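Side-chain contacts in methyltransferase (Thermus thermophilus, PDB 1WS6), which probably transfers methyl groups from S-adenosylmethionine to a substrate not yet established, as a Rossmann-like methyltransferase: residues K29-F32 against D33-L37; R159-E163 against N164-L168. All blocks are in the same frame, centred on the assembly; numbering follows the deposited sequence.

Contact 1. Residues K29-F32 against D33-L37; sequences KALF and DYLRL
With CG, CD and CE of Lys29 fully extended (chi1 -180°) and a bend at the last torsion, the ammonium end reaches Asp33 one helical turn on, where a long salt bridge forms between Lys29 NZ and Asp33 OD2 (3.5 Å). Arg36 turns back toward the same aspartate: its CG lies between the backbone N and the carbonyl carbon (chi1 78°) and the chain bends again about CG-CD (chi3 71°), folding the guanidinium over the backbone. There Phe32 O sits above the centre of one guanidinium face, 3.5 Å from Arg36 CZ. At the edge, nearly in the guanidinium plane, Arg36 NH1 gives Asp33 OD1 a straight hydrogen bond of 2.9 Å, received on the anti side of the carboxylate. Asp33 thus has a different oxygen for each cation, an i/i+4 and i/i+3 network along the outer side of helix 25-38, the helix before the first strand of the central sheet, whose 3-2-1-4-5-7-6 order marks the class I, Rossmann-like methyltransferase fold. Backbone i to i+4 bonds run beneath, such as Leu35 N to Leu31 O at 2.9 Å. Arg36 NH2 also forms a salt bridge with Glu62; an alanine in place of Arg36 would probably leave both Asp33 OD1 and Glu62 without this cation and uncover Phe32 O. On the inward side apolar side chains meet across the turn. The CD2 methyl of Leu35 comes up against Leu31 CG at 3.6 Å and lies obliquely by the Phe32 ring, 4.0 Å from Phe32 CE1, while that ring packs against Val55, Glu58 and Ala59 of helix 54-61.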
loop_
_atom_site.group_PDB
_atom_site.type_symbol
_atom_site.label_atom_id
_atom_site.label_comp_id
_atom_site.label_asym_id
_atom_site.label_seq_id
_atom_site.Cartn_x
_atom_site.Cartn_y
_atom_site.Cartn_z
ATOM N N LYS A 29 2.515 6.095 -10.073
ATOM C CA LYS A 29 3.632 6.044 -11.000
ATOM C C LYS A 29 4.897 6.623 -10.383
ATOM O O LYS A 29 5.989 6.099 -10.604
ATOM C CB LYS A 29 3.304 6.807 -12.285
ATOM C CG LYS A 29 4.427 6.784 -13.298
ATOM C CD LYS A 29 4.041 7.493 -14.583
ATOM C CE LYS A 29 5.080 7.238 -15.692
ATOM N NZ LYS A 29 6.435 7.759 -15.351
ATOM N N ALA A 30 4.760 7.699 -9.612
ATOM C CA ALA A 30 5.940 8.313 -9.000
ATOM C C ALA A 30 6.473 7.459 -7.858
ATOM O O ALA A 30 7.675 7.221 -7.764
ATOM C CB ALA A 30 5.621 9.729 -8.496
ATOM N N LEU A 31 5.580 6.993 -6.996
ATOM C CA LEU A 31 6.002 6.169 -5.876
ATOM C C LEU A 31 6.859 4.990 -6.334
ATOM O O LEU A 31 7.931 4.745 -5.783
ATOM C CB LEU A 31 4.794 5.636 -5.096
ATOM C CG LEU A 31 5.263 4.679 -3.990
ATOM C CD1 LEU A 31 6.214 5.420 -3.061
ATOM C CD2 LEU A 31 4.092 4.119 -3.222
ATOM N N PHE A 32 6.396 4.266 -7.346
ATOM C CA PHE A 32 7.148 3.117 -7.818
ATOM C C PHE A 32 8.400 3.435 -8.630
ATOM O O PHE A 32 9.347 2.645 -8.623
ATOM C CB PHE A 32 6.201 2.156 -8.545
ATOM C CG PHE A 32 5.293 1.408 -7.598
ATOM C CD1 PHE A 32 5.779 0.347 -6.847
ATOM C CD2 PHE A 32 4.000 1.841 -7.363
ATOM C CE1 PHE A 32 5.002 -0.263 -5.876
ATOM C CE2 PHE A 32 3.217 1.231 -6.390
ATOM C CZ PHE A 32 3.723 0.176 -5.644
ATOM N N ASP A 33 8.432 4.580 -9.312
ATOM C CA ASP A 33 9.635 4.947 -10.058
ATOM C C ASP A 33 10.728 5.037 -9.007
ATOM O O ASP A 33 11.855 4.598 -9.216
ATOM C CB ASP A 33 9.523 6.325 -10.714
ATOM C CG ASP A 33 8.687 6.326 -11.974
ATOM O OD1 ASP A 33 8.448 5.247 -12.560
ATOM O OD2 ASP A 33 8.287 7.437 -12.384
ATOM N N TYR A 34 10.368 5.615 -7.868
ATOM C CA TYR A 34 11.288 5.785 -6.754
ATOM C C TYR A 34 11.637 4.454 -6.097
ATOM O O TYR A 34 12.801 4.155 -5.862
ATOM C CB TYR A 34 10.665 6.704 -5.709
ATOM C CG TYR A 34 11.521 6.875 -4.481
ATOM C CD1 TYR A 34 12.707 7.602 -4.534
ATOM C CD2 TYR A 34 11.169 6.283 -3.275
ATOM C CE1 TYR A 34 13.516 7.733 -3.427
ATOM C CE2 TYR A 34 11.974 6.409 -2.160
ATOM C CZ TYR A 34 13.146 7.134 -2.244
ATOM O OH TYR A 34 13.964 7.250 -1.143
ATOM N N LEU A 35 10.615 3.657 -5.806
ATOM C CA LEU A 35 10.801 2.372 -5.154
ATOM C C LEU A 35 11.688 1.382 -5.891
ATOM O O LEU A 35 12.488 0.694 -5.265
ATOM C CB LEU A 35 9.442 1.732 -4.867
ATOM C CG LEU A 35 8.910 1.895 -3.441
ATOM C CD1 LEU A 35 9.424 3.180 -2.819
ATOM C CD2 LEU A 35 7.392 1.872 -3.477
ATOM N N ARG A 36 11.557 1.282 -7.209
ATOM C CA ARG A 36 12.410 0.336 -7.917
ATOM C C ARG A 36 13.826 0.915 -8.014
ATOM O O ARG A 36 14.810 0.186 -8.105
ATOM C CB ARG A 36 11.836 0.006 -9.302
ATOM C CG ARG A 36 12.047 1.047 -10.381
ATOM C CD ARG A 36 11.490 0.536 -11.722
ATOM N NE ARG A 36 10.033 0.499 -11.715
ATOM C CZ ARG A 36 9.266 1.549 -11.995
ATOM N NH1 ARG A 36 9.824 2.707 -12.313
ATOM N NH2 ARG A 36 7.946 1.452 -11.934
ATOM N N LEU A 37 13.922 2.238 -7.960
ATOM C CA LEU A 37 15.214 2.901 -8.013
ATOM C C LEU A 37 15.932 2.711 -6.672
ATOM O O LEU A 37 17.142 2.471 -6.628
ATOM C CB LEU A 37 15.022 4.395 -8.297
ATOM C CG LEU A 37 16.247 5.275 -8.557
ATOM C CD1 LEU A 37 17.070 5.453 -7.287
ATOM C CD2 LEU A 37 17.082 4.642 -9.654
#

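Contact 2. Residues R159-E163 against N164-L168; sequences RVYGE and NALTL
Arg159 and Leu168 meet with their side chains at about a right angle: the CD methylene of Arg159 touches Leu168 CD1 at 3.9 Å, while Leu168 CD2 lies over one face of the guanidinium. A bend about CB-CG (chi2 96°) carries CD of Arg159 to the CD1 methyl. Tyr161, on the same face of the sheet, slants against Leu166, whose CD1 methyl is 4.2 Å from Tyr161 CE1 and oblique to the ring. Helix 25-38 lies on this face, with Tyr161 resting on Arg26, Leu27 and Ala30. On the other face Val160 CG2 and Ala165 CB touch at 4.2 Å across a non-hydrogen-bonded pair. These side chains belong to a beta hairpin of strands 157-161 and 164-170 with a two-residue loop, Gly162 (positive phi) and Glu163, in a type II' turn. Both backbone bonds of the Tyr161–Asn164 pair close the turn: Tyr161 N donates to Asn164 O (2.7 Å) almost in line with the carbonyl, whereas Asn164 N approaches Tyr161 O (3.1 Å) from above the carbonyl plane. A weak hydrogen bond joins ND2 of the buried Asn164 to Tyr120 OH. Arg159 and Leu166 form the next hydrogen-bonded pair, and Ala165 CA adds a CH···O contact to Arg159 O at 3.3 Å. Polar backbone pairing therefore fixes the register, while the aliphatic stem of Arg159 packs on leucine and its charged end engages Tyr34 in a cation-pi contact.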
loop_
_atom_site.group_PDB
_atom_site.type_symbol
_atom_site.label_atom_id
_atom_site.label_comp_id
_atom_site.label_asym_id
_atom_site.label_seq_id
_atom_site.Cartn_x
_atom_site.Cartn_y
_atom_site.Cartn_z
ATOM N N ARG A 159 6.197 14.538 -0.502
ATOM C CA ARG A 159 6.081 14.758 -1.934
ATOM C C ARG A 159 4.594 14.997 -2.150
ATOM O O ARG A 159 3.773 14.161 -1.777
ATOM C CB ARG A 159 6.505 13.522 -2.739
ATOM C CG ARG A 159 7.997 13.399 -3.063
ATOM C CD ARG A 159 8.716 12.527 -2.053
ATOM N NE ARG A 159 9.936 11.924 -2.592
ATOM C CZ ARG A 159 9.961 10.963 -3.515
ATOM N NH1 ARG A 159 8.826 10.480 -4.019
ATOM N NH2 ARG A 159 11.123 10.471 -3.931
ATOM N N VAL A 160 4.258 16.140 -2.741
ATOM C CA VAL A 160 2.874 16.498 -3.008
ATOM C C VAL A 160 2.500 16.218 -4.457
ATOM O O VAL A 160 3.288 16.466 -5.363
ATOM C CB VAL A 160 2.644 17.994 -2.710
ATOM C CG1 VAL A 160 1.242 18.405 -3.118
ATOM C CG2 VAL A 160 2.875 18.263 -1.227
ATOM N N TYR A 161 1.293 15.693 -4.661
ATOM C CA TYR A 161 0.766 15.376 -5.993
ATOM C C TYR A 161 -0.649 15.904 -6.064
ATOM O O TYR A 161 -1.606 15.213 -5.701
ATOM C CB TYR A 161 0.763 13.865 -6.242
ATOM C CG TYR A 161 2.149 13.280 -6.229
ATOM C CD1 TYR A 161 2.662 12.681 -5.089
ATOM C CD2 TYR A 161 2.979 13.404 -7.334
ATOM C CE1 TYR A 161 3.959 12.230 -5.051
ATOM C CE2 TYR A 161 4.277 12.958 -7.304
ATOM C CZ TYR A 161 4.764 12.376 -6.161
ATOM O OH TYR A 161 6.076 11.969 -6.121
ATOM N N GLY A 162 -0.779 17.140 -6.529
ATOM C CA GLY A 162 -2.089 17.747 -6.606
ATOM C C GLY A 162 -2.659 17.946 -5.210
ATOM O O GLY A 162 -2.145 18.751 -4.434
ATOM N N GLU A 163 -3.704 17.193 -4.879
ATOM C CA GLU A 163 -4.345 17.317 -3.575
ATOM C C GLU A 163 -3.875 16.283 -2.546
ATOM O O GLU A 163 -4.222 16.372 -1.365
ATOM C CB GLU A 163 -5.862 17.218 -3.738
ATOM C CG GLU A 163 -6.642 18.184 -2.860
ATOM C CD GLU A 163 -6.545 19.629 -3.337
ATOM O OE1 GLU A 163 -7.007 20.530 -2.602
ATOM O OE2 GLU A 163 -6.018 19.863 -4.448
ATOM N N ASN A 164 -3.093 15.302 -2.989
ATOM C CA ASN A 164 -2.597 14.279 -2.083
ATOM C C ASN A 164 -1.104 14.421 -1.845
ATOM O O ASN A 164 -0.370 14.948 -2.681
ATOM C CB ASN A 164 -2.854 12.884 -2.641
ATOM C CG ASN A 164 -4.301 12.651 -2.994
ATOM O OD1 ASN A 164 -4.722 12.867 -4.134
ATOM N ND2 ASN A 164 -5.079 12.216 -2.015
ATOM N N ALA A 165 -0.655 13.938 -0.697
ATOM C CA ALA A 165 0.753 13.985 -0.367
ATOM C C ALA A 165 1.192 12.610 0.119
ATOM O O ALA A 165 0.373 11.801 0.559
ATOM C CB ALA A 165 1.006 15.024 0.716
ATOM N N LEU A 166 2.485 12.339 0.010
ATOM C CA LEU A 166 3.028 11.088 0.489
ATOM C C LEU A 166 4.116 11.463 1.471
ATOM O O LEU A 166 4.935 12.338 1.186
ATOM C CB LEU A 166 3.632 10.268 -0.649
ATOM C CG LEU A 166 2.691 9.516 -1.597
ATOM C CD1 LEU A 166 3.522 8.817 -2.675
ATOM C CD2 LEU A 166 1.860 8.505 -0.813
ATOM N N THR A 167 4.109 10.841 2.641
ATOM C CA THR A 167 5.142 11.109 3.625
ATOM C C THR A 167 5.967 9.844 3.697
ATOM O O THR A 167 5.431 8.767 3.943
ATOM C CB THR A 167 4.562 11.411 5.019
ATOM O OG1 THR A 167 4.030 12.740 5.039
ATOM C CG2 THR A 167 5.644 11.298 6.080
ATOM N N LEU A 168 7.266 9.969 3.468
ATOM C CA LEU A 168 8.144 8.812 3.501
ATOM C C LEU A 168 9.024 8.825 4.742
ATOM O O LEU A 168 9.748 9.784 4.999
ATOM C CB LEU A 168 8.991 8.764 2.227
ATOM C CG LEU A 168 8.144 8.592 0.959
ATOM C CD1 LEU A 168 7.441 9.899 0.604
ATOM C CD2 LEU A 168 9.030 8.163 -0.180
#

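Overall arrangement
From the N terminus, contact 1 comes first, lying wholly within helix 25-38 and closing single helical turns before the chain enters strand 44-48. The five parallel strands of the central sheet and their helices follow, and contact 2 then closes the tight turn between the last two strands, 157-161 and 164-170, near the C terminus. The two are in series, neither nested nor crossed, yet they meet in space, their centres about 14 Å apart. Ala30 CB approaches Tyr161 OH at 3.3 Å, and Leu168 CD2 lies 4.0 Å from Tyr34 CE2. The early helix is thereby packed on the C-terminal hairpin, whose strand 164-170 pairs antiparallel with strand 141-148.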